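Local coordinates for protein geranylgeranyl pyrophosphate synthetase (Pyrococcus horikoshii, PDB 1WY0) that probably makes geranylgeranyl diphosphate by condensing isopentenyl diphosphate with allylic diphosphates, as an all-helical prenyltransferase of the polyprenyl synthetase family, at residues 165-171 and 243-249; 152-156 and 172-177; 22-26 and 123-127; 77-81 and 117-121; 56-60 and 326-330. All blocks are in the same frame, centred on the assembly; numbering follows the deposited sequence.

How the contacts relate
All five contacts join helices of one all-helical fold, that of the polyprenyl synthetases. Contacts 3 and 4 lie side by side, centres 9 Å apart, and share helix 107-126. Contacts 1 and 2 share helix 167-193, with centres 11 Å apart, and their segments alternate along the chain. Contacts 2 and 4 are 18 Å apart between centres; their helices 107-126 and 132-159 are consecutive. Contact 5 joins segments 266 residues apart, one in the first fifth of the chain, the other close to the C-terminus, and the segments of contacts 1, 2 and 4 all fall between them. Contacts 2, 3 and 4 also touch the second subunit, so the packing of the fold continues into the dimer.

Contact 1: residues 165-171 and 243-249; sequences VTIEEYM and KTLIVAH
This is a buried contact between the starts of two helices, 167-193 and 245-253, in the polyprenyl synthetase fold. Helical segments 167-171 and 245-249 run antiparallel at 163°, with axes 8.8 Å apart. I167 and A248 set the register, CA to CA 5.0 Å. T166 (chi1 p) and T244 (chi1 p) are N-caps. T166 OG1 accepts from E169 N at 2.9 Å, and E169 OE1 from T166 N at 2.9 Å, a capping box. T244 OG1 accepts from V247 N at 3.2 Å. A248 CB lies 4.1 Å from V165 CG2 and 4.1 Å from I167 CG1. V165 CG1 packs on K243 CG at 3.5 Å, while K243 NZ bonds K162 O. Y170, chi1 t, lays one ring face over the T244-L245 peptide; Y170 CE1 is 3.3 Å from K243 O and Y170 CE2 3.5 Å from L245 CB. Y170 also touches D219 of helix 197-224, within a DDxxD sequence, probably the family's second aspartate-rich motif. Water 1 lies 2.7 Å from both Y170 OH and L245 N, and accepts from the latter. No direct hydrogen bond crosses, so the pairing rests mainly on apolar and ring-on-backbone contact.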
# COMPACT_ATOMS: atom_id res chain seq x y z
N VAL A 165 8.48 -16.76 22.30
CA VAL A 165 8.42 -17.19 20.91
C VAL A 165 9.46 -18.28 20.74
O VAL A 165 10.36 -18.40 21.56
CB VAL A 165 8.79 -16.06 19.90
CG1 VAL A 165 7.71 -14.99 19.86
CG2 VAL A 165 10.13 -15.45 20.27
N THR A 166 9.35 -19.05 19.67
CA THR A 166 10.30 -20.12 19.40
C THR A 166 11.27 -19.69 18.31
O THR A 166 11.00 -18.74 17.57
CB THR A 166 9.58 -21.41 18.92
OG1 THR A 166 9.16 -21.25 17.55
CG2 THR A 166 8.37 -21.69 19.80
N ILE A 167 12.40 -20.38 18.21
CA ILE A 167 13.38 -20.05 17.20
C ILE A 167 12.71 -20.17 15.85
O ILE A 167 12.97 -19.37 14.95
CB ILE A 167 14.59 -21.02 17.26
CG1 ILE A 167 15.44 -20.74 18.50
CG2 ILE A 167 15.42 -20.91 15.99
CD1 ILE A 167 16.55 -21.76 18.73
N GLU A 168 11.86 -21.18 15.71
CA GLU A 168 11.15 -21.42 14.46
C GLU A 168 10.18 -20.30 14.11
O GLU A 168 10.03 -19.94 12.95
CB GLU A 168 10.38 -22.73 14.55
CG GLU A 168 9.62 -23.05 13.28
CD GLU A 168 8.60 -24.13 13.48
OE1 GLU A 168 9.01 -25.28 13.78
OE2 GLU A 168 7.38 -23.82 13.35
N GLU A 169 9.49 -19.78 15.12
CA GLU A 169 8.54 -18.70 14.90
C GLU A 169 9.31 -17.47 14.45
O GLU A 169 8.98 -16.86 13.43
CB GLU A 169 7.77 -18.40 16.19
CG GLU A 169 6.47 -19.18 16.30
CD GLU A 169 5.84 -19.10 17.68
OE1 GLU A 169 6.58 -19.01 18.69
OE2 GLU A 169 4.60 -19.13 17.76
N TYR A 170 10.36 -17.12 15.20
CA TYR A 170 11.06 -15.90 14.81
C TYR A 170 11.69 -16.03 13.43
O TYR A 170 11.56 -15.16 12.57
CB TYR A 170 12.15 -15.64 15.85
CG TYR A 170 13.13 -14.66 15.31
CD1 TYR A 170 12.88 -13.29 15.43
CD2 TYR A 170 14.30 -15.09 14.68
CE1 TYR A 170 13.79 -12.37 14.93
CE2 TYR A 170 15.20 -14.17 14.17
CZ TYR A 170 14.95 -12.82 14.29
OH TYR A 170 15.85 -11.90 13.79
N MET A 171 12.34 -17.14 13.07
CA MET A 171 12.90 -17.29 11.74
C MET A 171 11.88 -17.25 10.61
O MET A 171 12.19 -16.82 9.50
CB MET A 171 13.71 -18.59 11.64
CG MET A 171 15.05 -18.58 12.36
SD MET A 171 16.03 -17.09 12.09
CE MET A 171 16.58 -17.36 10.39
N LYS A 243 11.28 -9.25 19.87
CA LYS A 243 11.50 -10.66 19.62
C LYS A 243 12.61 -10.86 18.60
O LYS A 243 12.42 -10.64 17.40
CB LYS A 243 10.23 -11.34 19.10
CG LYS A 243 9.34 -11.92 20.18
CD LYS A 243 8.63 -10.85 20.98
CE LYS A 243 7.77 -11.47 22.06
NZ LYS A 243 6.97 -10.44 22.76
N THR A 244 13.78 -11.25 19.08
CA THR A 244 14.93 -11.48 18.21
C THR A 244 15.29 -12.97 18.30
O THR A 244 14.68 -13.71 19.06
CB THR A 244 16.14 -10.67 18.68
OG1 THR A 244 16.70 -11.29 19.84
CG2 THR A 244 15.71 -9.24 19.03
N LEU A 245 16.27 -13.40 17.51
CA LEU A 245 16.70 -14.80 17.54
C LEU A 245 17.38 -15.11 18.87
O LEU A 245 17.36 -16.25 19.33
CB LEU A 245 17.68 -15.09 16.40
CG LEU A 245 18.31 -16.48 16.43
CD1 LEU A 245 17.25 -17.55 16.59
CD2 LEU A 245 19.11 -16.68 15.15
N ILE A 246 17.99 -14.09 19.47
CA ILE A 246 18.67 -14.24 20.75
C ILE A 246 17.67 -14.56 21.86
O ILE A 246 17.88 -15.45 22.68
CB ILE A 246 19.42 -12.94 21.11
CG1 ILE A 246 20.41 -12.60 19.99
CG2 ILE A 246 20.14 -13.10 22.44
CD1 ILE A 246 20.93 -11.18 20.03
N VAL A 247 16.56 -13.82 21.87
CA VAL A 247 15.52 -14.01 22.87
C VAL A 247 14.80 -15.35 22.64
O VAL A 247 14.39 -16.01 23.59
CB VAL A 247 14.52 -12.85 22.80
CG1 VAL A 247 13.31 -13.14 23.63
CG2 VAL A 247 15.18 -11.58 23.31
N ALA A 248 14.65 -15.75 21.37
CA ALA A 248 14.00 -17.02 21.07
C ALA A 248 14.87 -18.18 21.58
O ALA A 248 14.36 -19.13 22.16
CB ALA A 248 13.76 -17.16 19.57
N HIS A 249 16.17 -18.08 21.36
CA HIS A 249 17.08 -19.13 21.82
C HIS A 249 17.03 -19.21 23.34
O HIS A 249 17.02 -20.30 23.91
CB HIS A 249 18.52 -18.84 21.40
CG HIS A 249 19.51 -19.83 21.92
ND1 HIS A 249 20.10 -19.71 23.16
CD2 HIS A 249 20.05 -20.94 21.36
CE1 HIS A 249 20.96 -20.70 23.34
NE2 HIS A 249 20.95 -21.45 22.26
O HOH W 1 17.53 -11.72 15.85

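Contact 2: residues 152-156 and 172-177; sequences GQARD and EMISGK
K177 makes the direct polar bonds of this contact between helices 132-159 and 167-193. Its chi angles are all t. K177 NZ meets D156 OD2 (chi1 t) at 2.8 Å, a hydrogen-bonded salt bridge, and hydrogen-bonds Q153 OE1 (chi1 t, chi2 p) at 3.1 Å. Q153 also touches D86 and D90 of helix 69-90, ends of a DDxxD sequence, probably the family's first aspartate-rich motif. Segments 152-156 and 172-177 are helical, with a wider pi-type turn at 175-177. Axes are 7.9 Å apart, crossing at -140°. G152 and K177 set the register, CA to CA 4.5 Å; a CB on G152 would clash with K177 N. M173 (t, m, m) has CG 3.3 Å from G152 O and CE 3.3 Å from D156 OD1. R155, chi1 m, places NH1 3.6 Å from E172 OE2, a long salt bridge over the guanidinium face. Water 2 joins R155 NE (3.1 Å) to E172 O (2.8 Å). The chemistry implies a close glycine-mediated crossing, the K177 pair direct and the R155 pair purely electrostatic.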
# COMPACT_ATOMS: atom_id res chain seq x y z
N GLY A 152 5.22 -11.30 7.00
CA GLY A 152 6.23 -11.31 8.04
C GLY A 152 5.96 -10.26 9.08
O GLY A 152 6.19 -10.48 10.28
N GLN A 153 5.48 -9.10 8.66
CA GLN A 153 5.19 -8.04 9.60
C GLN A 153 3.94 -8.42 10.42
O GLN A 153 3.85 -8.09 11.60
CB GLN A 153 4.98 -6.71 8.85
CG GLN A 153 4.57 -5.55 9.74
CD GLN A 153 5.57 -5.24 10.85
OE1 GLN A 153 6.56 -5.95 11.01
NE2 GLN A 153 5.30 -4.19 11.62
N ALA A 154 2.99 -9.11 9.80
CA ALA A 154 1.78 -9.54 10.50
C ALA A 154 2.15 -10.50 11.63
O ALA A 154 1.70 -10.36 12.76
CB ALA A 154 0.83 -10.23 9.53
N ARG A 155 2.97 -11.50 11.31
CA ARG A 155 3.40 -12.45 12.33
C ARG A 155 4.15 -11.71 13.43
O ARG A 155 4.08 -12.08 14.60
CB ARG A 155 4.32 -13.51 11.73
CG ARG A 155 3.71 -14.32 10.63
CD ARG A 155 4.54 -15.55 10.39
NE ARG A 155 4.83 -15.74 8.98
CZ ARG A 155 4.14 -16.54 8.17
NH1 ARG A 155 3.11 -17.23 8.62
NH2 ARG A 155 4.49 -16.63 6.89
N ASP A 156 4.86 -10.65 13.05
CA ASP A 156 5.61 -9.88 14.04
C ASP A 156 4.64 -9.17 14.98
O ASP A 156 4.93 -9.01 16.16
CB ASP A 156 6.55 -8.88 13.35
CG ASP A 156 7.67 -8.42 14.27
OD1 ASP A 156 8.13 -9.24 15.12
OD2 ASP A 156 8.12 -7.27 14.15
N GLU A 172 10.66 -17.71 10.86
CA GLU A 172 9.66 -17.69 9.80
C GLU A 172 9.22 -16.24 9.57
O GLU A 172 8.90 -15.84 8.46
CB GLU A 172 8.47 -18.56 10.19
CG GLU A 172 7.35 -18.56 9.17
CD GLU A 172 6.14 -19.35 9.62
OE1 GLU A 172 5.84 -19.31 10.83
OE2 GLU A 172 5.48 -19.99 8.77
N MET A 173 9.24 -15.45 10.64
CA MET A 173 8.85 -14.06 10.61
C MET A 173 9.92 -13.20 9.94
O MET A 173 9.64 -12.47 8.98
CB MET A 173 8.60 -13.58 12.04
CG MET A 173 8.27 -12.09 12.21
SD MET A 173 9.69 -10.97 12.08
CE MET A 173 10.45 -11.11 13.71
N ILE A 174 11.15 -13.31 10.42
CA ILE A 174 12.20 -12.47 9.86
C ILE A 174 12.44 -12.79 8.38
O ILE A 174 12.83 -11.94 7.58
CB ILE A 174 13.49 -12.70 10.65
CG1 ILE A 174 14.48 -11.57 10.39
CG2 ILE A 174 14.14 -14.02 10.20
CD1 ILE A 174 14.00 -10.23 10.95
N SER A 175 12.24 -14.07 8.03
CA SER A 175 12.46 -14.49 6.65
C SER A 175 11.64 -13.65 5.68
O SER A 175 12.05 -13.35 4.56
CB SER A 175 12.06 -15.96 6.53
OG SER A 175 12.16 -16.37 5.17
N GLY A 176 10.42 -13.29 6.11
CA GLY A 176 9.56 -12.55 5.20
C GLY A 176 9.69 -11.04 5.41
O GLY A 176 9.55 -10.24 4.49
N LYS A 177 9.93 -10.65 6.68
CA LYS A 177 10.08 -9.22 6.96
C LYS A 177 11.22 -8.62 6.13
O LYS A 177 11.04 -7.70 5.34
CB LYS A 177 10.35 -9.03 8.45
CG LYS A 177 10.10 -7.58 8.89
CD LYS A 177 9.87 -7.45 10.40
CE LYS A 177 10.22 -6.05 10.93
NZ LYS A 177 9.41 -5.76 12.11
O HOH W 2 6.92 -14.36 7.18

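Contact 3: residues 22-26 and 123-127; sequences IFELI and EAVAR
L25 pushes its CD2 methyl over one face of the R127 guanidinium, 3.7 Å from CZ. L25 CD2 also lies 3.5 Å from E123 OE2. The other methyl, L25 CD1, rests 3.6 Å from A124 CB. L25 has chi1 m and chi2 t; its CA-to-CB bond points sideways, but the extended chain carries its end to the other segment. The backbones stay well apart, since the nearest CA atoms, L25 and A124, are 7.6 Å from each other. L25 is the last helical residue of helix 3-25, and I26 leaves helical phi/psi at -120/76. Segment 123-127 lies in the last turns of helix 107-126, where R127 N bonds E123 O at 3.1 Å.

Beside the leucine, E24, E123 and R127 form a salt-bridge network. R127 has chi1 m and the remaining chi angles near t. R127 NH1 forms a salt bridge with E24 OE2 at 3.0 Å, and R127 NH2 one with E123 OE2 at 3.1 Å. E24 uses chi1 p and chi2 t to bring its carboxylate near the guanidinium plane. In this all-helical polyprenyl synthetase fold, the network ties together the C-terminal parts of two helices far apart in sequence. Helix 69-90 lies beside both segments, with L77 against L25 and Y70 against R127. K120 NZ bonds L25 O. E123 OE1 takes a weak hydrogen bond from N147 ND2 of the second subunit.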
# COMPACT_ATOMS: atom_id res chain seq x y z
N ILE A 22 14.56 8.09 -8.19
CA ILE A 22 13.65 8.12 -7.06
C ILE A 22 12.95 9.46 -6.96
O ILE A 22 11.72 9.53 -6.89
CB ILE A 22 14.38 7.85 -5.72
CG1 ILE A 22 14.67 6.35 -5.58
CG2 ILE A 22 13.54 8.35 -4.55
CD1 ILE A 22 15.42 5.99 -4.34
N PHE A 23 13.73 10.53 -6.95
CA PHE A 23 13.15 11.85 -6.82
C PHE A 23 12.46 12.43 -8.04
O PHE A 23 11.90 13.52 -7.98
CB PHE A 23 14.20 12.81 -6.26
CG PHE A 23 14.56 12.51 -4.83
CD1 PHE A 23 13.59 12.60 -3.83
CD2 PHE A 23 15.83 12.08 -4.48
CE1 PHE A 23 13.88 12.27 -2.52
CE2 PHE A 23 16.13 11.74 -3.17
CZ PHE A 23 15.15 11.83 -2.19
N GLU A 24 12.49 11.71 -9.16
CA GLU A 24 11.78 12.21 -10.32
C GLU A 24 10.41 11.56 -10.25
O GLU A 24 9.44 12.04 -10.85
CB GLU A 24 12.51 11.86 -11.62
CG GLU A 24 12.26 10.48 -12.19
CD GLU A 24 12.87 10.33 -13.57
OE1 GLU A 24 14.01 10.81 -13.76
OE2 GLU A 24 12.23 9.73 -14.46
N LEU A 25 10.33 10.46 -9.50
CA LEU A 25 9.08 9.74 -9.29
C LEU A 25 8.32 10.43 -8.14
O LEU A 25 7.10 10.57 -8.20
CB LEU A 25 9.34 8.28 -8.93
CG LEU A 25 9.59 7.28 -10.06
CD1 LEU A 25 9.95 5.94 -9.47
CD2 LEU A 25 8.36 7.14 -10.94
N ILE A 26 9.05 10.85 -7.11
CA ILE A 26 8.43 11.54 -5.99
C ILE A 26 9.05 12.93 -5.84
O ILE A 26 9.88 13.19 -4.96
CB ILE A 26 8.56 10.75 -4.64
CG1 ILE A 26 10.02 10.44 -4.32
CG2 ILE A 26 7.79 9.44 -4.73
CD1 ILE A 26 10.19 9.75 -2.98
N GLU A 123 5.01 2.03 -10.28
CA GLU A 123 5.12 2.87 -11.43
C GLU A 123 6.54 2.82 -11.93
O GLU A 123 6.80 2.89 -13.12
CB GLU A 123 4.78 4.30 -11.04
CG GLU A 123 4.59 5.18 -12.26
CD GLU A 123 4.76 6.63 -11.89
OE1 GLU A 123 4.28 7.02 -10.84
OE2 GLU A 123 5.36 7.37 -12.67
N ALA A 124 7.48 2.59 -11.02
CA ALA A 124 8.89 2.40 -11.38
C ALA A 124 9.06 1.09 -12.14
O ALA A 124 9.82 1.01 -13.10
CB ALA A 124 9.76 2.38 -10.12
N VAL A 125 8.35 0.05 -11.70
CA VAL A 125 8.42 -1.24 -12.37
C VAL A 125 7.93 -1.12 -13.81
O VAL A 125 8.50 -1.71 -14.72
CB VAL A 125 7.54 -2.29 -11.65
CG1 VAL A 125 7.47 -3.56 -12.48
CG2 VAL A 125 8.12 -2.60 -10.29
N ALA A 126 6.86 -0.35 -14.01
CA ALA A 126 6.29 -0.16 -15.33
C ALA A 126 7.26 0.57 -16.27
O ALA A 126 7.41 0.17 -17.42
CB ALA A 126 4.98 0.60 -15.23
N ARG A 127 7.92 1.62 -15.77
CA ARG A 127 8.88 2.38 -16.58
C ARG A 127 10.12 1.60 -17.00
O ARG A 127 10.92 2.09 -17.80
CB ARG A 127 9.34 3.63 -15.83
CG ARG A 127 8.27 4.68 -15.62
CD ARG A 127 8.90 5.96 -15.10
NE ARG A 127 7.92 7.01 -14.87
CZ ARG A 127 8.23 8.25 -14.50
NH1 ARG A 127 9.50 8.59 -14.32
NH2 ARG A 127 7.27 9.14 -14.30

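Contact 4: residues 77-81 and 117-121; sequences LIHNY and LFSKA
Aromatic contact joins Y81 and F118. Their rings form an offset stack, centroids 4.4 Å apart and planes at 11°. F118 CB also makes a CH-pi contact, 4.0 Å from the Y81 ring centroid and over its face. F118 has chi1 t; Y81 has a chi1 of 119°, between the p and t wells. Y81 belongs to the mercury site seen in this crystal, with C150. Both segments are helical throughout, 77-81 on helix 69-90 and 117-121 on helix 107-126. They run antiparallel, with a signed crossing angle of -165° and axes 8.0 Å apart. CA pairs set the register: L77 with A121 (5.2 Å), I78 with F118 (5.5 Å) and Y81 with L117 (5.3 Å). Such close antiparallel helices build the buried core of this all-helical prenyltransferase fold. Apolar contacts fill the rest. L77 (m, t) puts CD2 3.8 Å from L117 CD2 and CB 3.8 Å from A121 CB. I78 (m, t) puts CG1 3.5 Å from A121 CB and 3.9 Å from F118 CE1, at the edge of that ring. Y81 CB meets L117 CB at 3.6 Å. In the dimer, F118 meets F118 of the second subunit with planes at about 80°.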
# COMPACT_ATOMS: atom_id res chain seq x y z
N LEU A 77 11.81 1.87 -3.13
CA LEU A 77 10.56 2.55 -2.81
C LEU A 77 9.74 1.63 -1.90
O LEU A 77 9.11 2.08 -0.94
CB LEU A 77 9.78 2.88 -4.09
CG LEU A 77 10.42 4.03 -4.88
CD1 LEU A 77 9.62 4.31 -6.17
CD2 LEU A 77 10.47 5.27 -3.99
N ILE A 78 9.76 0.34 -2.20
CA ILE A 78 9.02 -0.62 -1.39
C ILE A 78 9.61 -0.66 0.00
O ILE A 78 8.88 -0.65 0.99
CB ILE A 78 9.05 -2.03 -2.02
CG1 ILE A 78 8.04 -2.10 -3.16
CG2 ILE A 78 8.72 -3.08 -0.95
CD1 ILE A 78 7.89 -3.46 -3.80
N HIS A 79 10.94 -0.70 0.09
CA HIS A 79 11.61 -0.72 1.38
C HIS A 79 11.21 0.52 2.19
O HIS A 79 10.94 0.43 3.39
CB HIS A 79 13.14 -0.73 1.19
CG HIS A 79 13.91 -0.48 2.46
ND1 HIS A 79 13.89 -1.35 3.53
CD2 HIS A 79 14.72 0.54 2.82
CE1 HIS A 79 14.66 -0.87 4.50
NE2 HIS A 79 15.17 0.28 4.09
N ASN A 80 11.18 1.67 1.54
CA ASN A 80 10.83 2.91 2.23
C ASN A 80 9.39 2.94 2.72
O ASN A 80 9.12 3.40 3.82
CB ASN A 80 11.13 4.12 1.34
CG ASN A 80 12.55 4.61 1.50
OD1 ASN A 80 12.94 5.07 2.58
ND2 ASN A 80 13.35 4.49 0.45
N TYR A 81 8.46 2.46 1.90
CA TYR A 81 7.07 2.44 2.34
C TYR A 81 6.91 1.52 3.56
O TYR A 81 6.07 1.79 4.43
CB TYR A 81 6.16 1.96 1.19
CG TYR A 81 5.39 0.69 1.47
CD1 TYR A 81 5.86 -0.55 1.04
CD2 TYR A 81 4.16 0.74 2.13
CE1 TYR A 81 5.13 -1.71 1.25
CE2 TYR A 81 3.42 -0.43 2.35
CZ TYR A 81 3.91 -1.64 1.90
OH TYR A 81 3.15 -2.79 2.07
N LEU A 117 4.26 5.75 -1.72
CA LEU A 117 5.55 5.13 -1.96
C LEU A 117 5.38 3.74 -2.58
O LEU A 117 6.12 3.38 -3.49
CB LEU A 117 6.34 5.03 -0.65
CG LEU A 117 7.07 6.30 -0.23
CD1 LEU A 117 7.62 6.15 1.20
CD2 LEU A 117 8.20 6.59 -1.23
N PHE A 118 4.42 2.96 -2.08
CA PHE A 118 4.18 1.60 -2.60
C PHE A 118 3.70 1.67 -4.05
O PHE A 118 4.18 0.94 -4.92
CB PHE A 118 3.13 0.87 -1.74
CG PHE A 118 3.12 -0.64 -1.94
CD1 PHE A 118 4.25 -1.30 -2.35
CD2 PHE A 118 1.97 -1.39 -1.70
CE1 PHE A 118 4.26 -2.67 -2.53
CE2 PHE A 118 1.98 -2.79 -1.88
CZ PHE A 118 3.13 -3.42 -2.29
N SER A 119 2.74 2.55 -4.30
CA SER A 119 2.21 2.77 -5.63
C SER A 119 3.34 3.20 -6.59
O SER A 119 3.38 2.77 -7.75
CB SER A 119 1.14 3.87 -5.57
OG SER A 119 0.61 4.15 -6.85
N LYS A 120 4.25 4.04 -6.11
CA LYS A 120 5.25 4.46 -7.09
C LYS A 120 6.31 3.38 -7.34
O LYS A 120 6.93 3.30 -8.39
CB LYS A 120 5.91 5.74 -6.57
CG LYS A 120 4.94 6.91 -6.51
CD LYS A 120 5.16 7.91 -7.65
CE LYS A 120 4.11 9.03 -7.66
NZ LYS A 120 4.20 9.78 -8.91
N ALA A 121 6.48 2.42 -6.44
CA ALA A 121 7.36 1.29 -6.71
C ALA A 121 6.89 0.58 -7.99
O ALA A 121 7.70 0.17 -8.81
CB ALA A 121 7.34 0.32 -5.54

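Contact 5: residues 56-60 and 326-330; sequences TSTEA and ARMDL
T56, chi1 m, is on helix 49-57, with its CA-to-CB bond toward segment 326-330. T56 CG2 lies 3.5 Å from A326 O and 3.5 Å from L330 CD2. Its OG1 bonds F52 O within its own helix. S57 points away, yet S57 OG is 4.0 Å from L330 CD1; this hydroxyl bonds V53 O. E59 (t, t) packs CG on A326 CB at 3.5 Å. E59 OE1 accepts from water 3 at 2.7 Å, and that water takes a weak bond from A326 N at 2.6 Å. A60 sets the register, its CA 5.3 Å from that of A326. A60 CB is 4.3 Å from A326 CB and 4.3 Å from L330 CD1. Segment 326-330 is helical, with L330 (m, t) one turn on from A326. No direct hydrogen bond crosses. The contact brings helix 325-336, near the C-terminus, against segment 56-60, at the C-terminal part of helix 49-57. Helix 3-25 flanks it, with R10 in a salt bridge to D329. Helix 197-224 reaches L330 through L203 and W206.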
# COMPACT_ATOMS: atom_id res chain seq x y z
N THR A 56 24.22 -4.56 -8.93
CA THR A 56 25.43 -5.37 -8.81
C THR A 56 25.14 -6.81 -9.20
O THR A 56 26.02 -7.50 -9.74
CB THR A 56 25.98 -5.35 -7.37
OG1 THR A 56 26.27 -4.01 -6.98
CG2 THR A 56 27.27 -6.16 -7.29
N SER A 57 23.93 -7.28 -8.94
CA SER A 57 23.56 -8.65 -9.29
C SER A 57 23.41 -8.83 -10.79
O SER A 57 23.69 -9.90 -11.32
CB SER A 57 22.25 -9.05 -8.59
OG SER A 57 22.49 -9.39 -7.24
N THR A 58 22.96 -7.77 -11.46
CA THR A 58 22.83 -7.84 -12.91
C THR A 58 24.20 -7.85 -13.60
O THR A 58 24.33 -8.13 -14.79
CB THR A 58 22.01 -6.64 -13.38
OG1 THR A 58 20.72 -6.69 -12.78
CG2 THR A 58 21.86 -6.66 -14.90
N GLU A 59 25.23 -7.48 -12.83
CA GLU A 59 26.58 -7.46 -13.39
C GLU A 59 27.32 -8.78 -13.13
O GLU A 59 28.27 -9.14 -13.80
CB GLU A 59 27.35 -6.30 -12.75
CG GLU A 59 28.77 -6.16 -13.31
CD GLU A 59 29.44 -4.95 -12.69
OE1 GLU A 59 30.63 -4.78 -12.89
OE2 GLU A 59 28.75 -4.19 -12.00
N ALA A 60 26.87 -9.49 -12.08
CA ALA A 60 27.51 -10.75 -11.74
C ALA A 60 27.03 -11.88 -12.65
O ALA A 60 27.47 -13.01 -12.57
CB ALA A 60 27.16 -11.08 -10.29
N ALA A 326 32.04 -7.50 -9.53
CA ALA A 326 30.66 -7.44 -9.08
C ALA A 326 30.38 -8.54 -8.05
O ALA A 326 30.03 -8.28 -6.91
CB ALA A 326 29.75 -7.63 -10.29
N ARG A 327 30.72 -9.77 -8.41
CA ARG A 327 30.69 -10.85 -7.44
C ARG A 327 31.53 -10.48 -6.23
O ARG A 327 31.21 -10.84 -5.10
CB ARG A 327 31.20 -12.16 -8.04
CG ARG A 327 31.10 -13.31 -7.05
CD ARG A 327 32.38 -14.11 -6.93
NE ARG A 327 32.40 -15.24 -7.85
CZ ARG A 327 33.28 -16.24 -7.79
NH1 ARG A 327 34.22 -16.25 -6.85
NH2 ARG A 327 33.21 -17.23 -8.66
N MET A 328 32.62 -9.76 -6.49
CA MET A 328 33.52 -9.33 -5.42
C MET A 328 32.76 -8.47 -4.40
O MET A 328 32.77 -8.76 -3.20
CB MET A 328 34.69 -8.55 -6.02
CG MET A 328 35.70 -8.07 -4.99
SD MET A 328 36.27 -9.42 -3.96
CE MET A 328 37.73 -9.98 -4.89
N ASP A 329 32.11 -7.43 -4.89
CA ASP A 329 31.36 -6.54 -4.01
C ASP A 329 30.28 -7.28 -3.24
O ASP A 329 30.07 -7.03 -2.05
CB ASP A 329 30.76 -5.39 -4.81
CG ASP A 329 31.81 -4.49 -5.43
OD1 ASP A 329 32.83 -4.21 -4.76
OD2 ASP A 329 31.62 -4.05 -6.58
N LEU A 330 29.59 -8.20 -3.90
CA LEU A 330 28.54 -8.97 -3.25
C LEU A 330 29.11 -9.84 -2.15
O LEU A 330 28.43 -10.17 -1.18
CB LEU A 330 27.79 -9.85 -4.26
CG LEU A 330 26.95 -9.16 -5.34
CD1 LEU A 330 26.21 -10.22 -6.15
CD2 LEU A 330 25.96 -8.20 -4.70
O HOH W 3 32.50 -6.37 -11.79